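Acetohydroxyacid synthase small subunit Related (Bacteroides thetaiotaomicron, PDB 2F06) is of unknown function but pairs two ACT domains and binds histidine, consistent with a regulatory amino-acid-sensing role related to acetohydroxyacid synthase small subunits. Local coordinates at residues D122-I125 with E126-E130. Sequence-based numbering, arbitrary orientation.
Sequences DKCI and EVLKE
C124 and L128, one turn apart on the amphipathic helix 121-130, make the buried face of this local i to i+4 contact, with V127 beside them on F92. The thiol sulfur C124 SG lies 3.8 Å from the methyl L128 CD1, an apolar contact made against helix 85-95, where L93 touches both side chains and V89 adds to the cover of L128. L128 CG packs closely on C124 O, at 3.1 Å, the same carbonyl that accepts the hydrogen bond of L128 N. Trimming L128 to an alanine is likely to open a gap towards V89, L93 and L135 and cost the C124 sulfur its contact with the leucine methyl. At the partly exposed flank, I125 and K129 run side by side, I125 CG2 being 4.0 Å from K129 CD. The solvent side is looser and ionic. Bends at chi2 (83°) and chi3 (-46°) swing K123 NZ round the helix surface towards E126, whose extended chain (chi1 -165°) leans back to meet it. With the two chains alongside each other, K123 NZ forms an i to i+3 salt bridge with E126 OE1 at 3.0 Å, and K123 CE packs against the same oxygen. Backbone bonds from the amides of E126, V127, L128 and K129 to the carbonyls of D122, K123, C124 and I125 hold the turns together. The helix thus turns an apolar face to helix 85-95 of the same ACT domain, while its exposed ion pair, perhaps influenced by crystal packing at K123, probably adds only modest stability.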
ATOM      1  N   ASP A 122      -4.626 -18.912 -14.950  1.00 25.60           N
ATOM      2  CA  ASP A 122      -4.910 -19.807 -16.089  1.00 25.92           C
ATOM      3  C   ASP A 122      -5.408 -18.987 -17.301  1.00 24.98           C
ATOM      4  O   ASP A 122      -4.907 -19.184 -18.410  1.00 25.16           O
ATOM      5  CB  ASP A 122      -5.919 -20.933 -15.769  1.00 25.43           C
ATOM      6  CG  ASP A 122      -5.536 -21.781 -14.535  1.00 29.46           C
ATOM      7  OD1 ASP A 122      -4.355 -21.847 -14.139  1.00 28.16           O
ATOM      8  OD2 ASP A 122      -6.460 -22.391 -13.938  1.00 30.84           O
ATOM      9  N   LYS A 123      -6.345 -18.058 -17.092  1.00 23.56           N
ATOM     10  CA  LYS A 123      -6.858 -17.271 -18.218  1.00 24.09           C
ATOM     11  C   LYS A 123      -5.836 -16.313 -18.844  1.00 24.12           C
ATOM     12  O   LYS A 123      -5.839 -16.094 -20.067  1.00 23.38           O
ATOM     13  CB  LYS A 123      -8.147 -16.510 -17.864  1.00 24.35           C
ATOM     14  CG  LYS A 123      -9.069 -16.418 -19.022  1.00 26.14           C
ATOM     15  CD  LYS A 123      -9.959 -17.721 -19.200  1.00 32.73           C
ATOM     16  CE  LYS A 123      -9.188 -19.098 -19.088  1.00 32.05           C
ATOM     17  NZ  LYS A 123     -10.055 -20.334 -19.254  1.00 31.35           N
ATOM     18  N   CYS A 124      -4.996 -15.719 -17.994  1.00 23.33           N
ATOM     19  CA  CYS A 124      -3.997 -14.793 -18.448  1.00 22.24           C
ATOM     20  C   CYS A 124      -3.056 -15.513 -19.408  1.00 22.41           C
ATOM     21  O   CYS A 124      -2.767 -15.017 -20.503  1.00 21.61           O
ATOM     22  CB  CYS A 124      -3.236 -14.200 -17.228  1.00 22.39           C
ATOM     23  SG  CYS A 124      -1.917 -13.026 -17.720  1.00 26.85           S
ATOM     24  N   ILE A 125      -2.571 -16.694 -19.007  1.00 22.17           N
ATOM     25  CA  ILE A 125      -1.599 -17.406 -19.822  1.00 22.61           C
ATOM     26  C   ILE A 125      -2.229 -17.852 -21.144  1.00 22.69           C
ATOM     27  O   ILE A 125      -1.577 -17.796 -22.184  1.00 22.13           O
ATOM     28  CB  ILE A 125      -0.992 -18.592 -19.090  1.00 23.17           C
ATOM     29  CG1 ILE A 125      -0.024 -18.107 -18.024  1.00 23.35           C
ATOM     30  CG2 ILE A 125      -0.228 -19.516 -20.041  1.00 22.71           C
ATOM     31  CD1 ILE A 125       0.470 -19.237 -17.137  1.00 26.29           C
ATOM     32  N   GLU A 126      -3.493 -18.230 -21.091  1.00 22.75           N
ATOM     33  CA  GLU A 126      -4.245 -18.649 -22.271  1.00 24.86           C
ATOM     34  C   GLU A 126      -4.256 -17.548 -23.328  1.00 25.02           C
ATOM     35  O   GLU A 126      -3.857 -17.775 -24.459  1.00 24.72           O
ATOM     36  CB  GLU A 126      -5.672 -18.974 -21.834  1.00 24.13           C
ATOM     37  CG  GLU A 126      -6.478 -19.744 -22.820  1.00 31.64           C
ATOM     38  CD  GLU A 126      -7.724 -20.309 -22.178  1.00 37.53           C
ATOM     39  OE1 GLU A 126      -7.630 -20.758 -20.998  1.00 41.73           O
ATOM     40  OE2 GLU A 126      -8.783 -20.291 -22.841  1.00 40.44           O
ATOM     41  N   VAL A 127      -4.695 -16.346 -22.928  1.00 26.72           N
ATOM     42  CA  VAL A 127      -4.813 -15.158 -23.816  1.00 27.46           C
ATOM     43  C   VAL A 127      -3.453 -14.816 -24.449  1.00 27.08           C
ATOM     44  O   VAL A 127      -3.339 -14.651 -25.660  1.00 27.36           O
ATOM     45  CB  VAL A 127      -5.447 -13.899 -23.047  1.00 28.16           C
ATOM     46  CG1 VAL A 127      -5.400 -12.602 -23.866  1.00 27.32           C
ATOM     47  CG2 VAL A 127      -6.888 -14.198 -22.627  1.00 28.43           C
ATOM     48  N   LEU A 128      -2.423 -14.778 -23.621  1.00 27.50           N
ATOM     49  CA  LEU A 128      -1.100 -14.347 -24.058  1.00 27.66           C
ATOM     50  C   LEU A 128      -0.568 -15.303 -25.108  1.00 27.68           C
ATOM     51  O   LEU A 128      -0.031 -14.846 -26.110  1.00 27.29           O
ATOM     52  CB  LEU A 128      -0.132 -14.268 -22.861  1.00 26.58           C
ATOM     53  CG  LEU A 128      -0.503 -13.316 -21.720  1.00 29.21           C
ATOM     54  CD1 LEU A 128       0.507 -13.410 -20.628  1.00 23.91           C
ATOM     55  CD2 LEU A 128      -0.700 -11.841 -22.126  1.00 30.36           C
ATOM     56  N   LYS A 129      -0.706 -16.616 -24.870  1.00 28.08           N
ATOM     57  CA  LYS A 129      -0.245 -17.650 -25.824  1.00 30.14           C
ATOM     58  C   LYS A 129      -1.031 -17.509 -27.162  1.00 30.39           C
ATOM     59  O   LYS A 129      -0.439 -17.483 -28.258  1.00 30.04           O
ATOM     60  CB  LYS A 129      -0.421 -19.087 -25.265  1.00 29.84           C
ATOM     61  CG  LYS A 129       0.509 -19.531 -24.084  1.00 31.49           C
ATOM     62  CD  LYS A 129       0.349 -21.058 -23.735  1.00 32.23           C
ATOM     63  CE  LYS A 129       1.473 -21.918 -24.328  1.00 33.55           C
ATOM     64  NZ  LYS A 129       1.130 -23.360 -24.702  1.00 32.16           N
ATOM     65  N   GLU A 130      -2.358 -17.400 -27.028  1.00 30.45           N
ATOM     66  CA  GLU A 130      -3.291 -17.152 -28.132  1.00 31.09           C
ATOM     67  C   GLU A 130      -2.883 -15.932 -28.954  1.00 30.85           C
ATOM     68  O   GLU A 130      -2.840 -15.993 -30.172  1.00 31.49           O
ATOM     69  CB  GLU A 130      -4.715 -16.955 -27.586  1.00 31.17           C
ATOM     70  CG  GLU A 130      -5.855 -17.405 -28.506  1.00 33.48           C
ATOM     71  CD  GLU A 130      -6.325 -16.323 -29.496  1.00 35.06           C
ATOM     72  OE1 GLU A 130      -6.240 -15.105 -29.179  1.00 37.19           O
ATOM     73  OE2 GLU A 130      -6.797 -16.703 -30.587  1.00 34.64           O
TER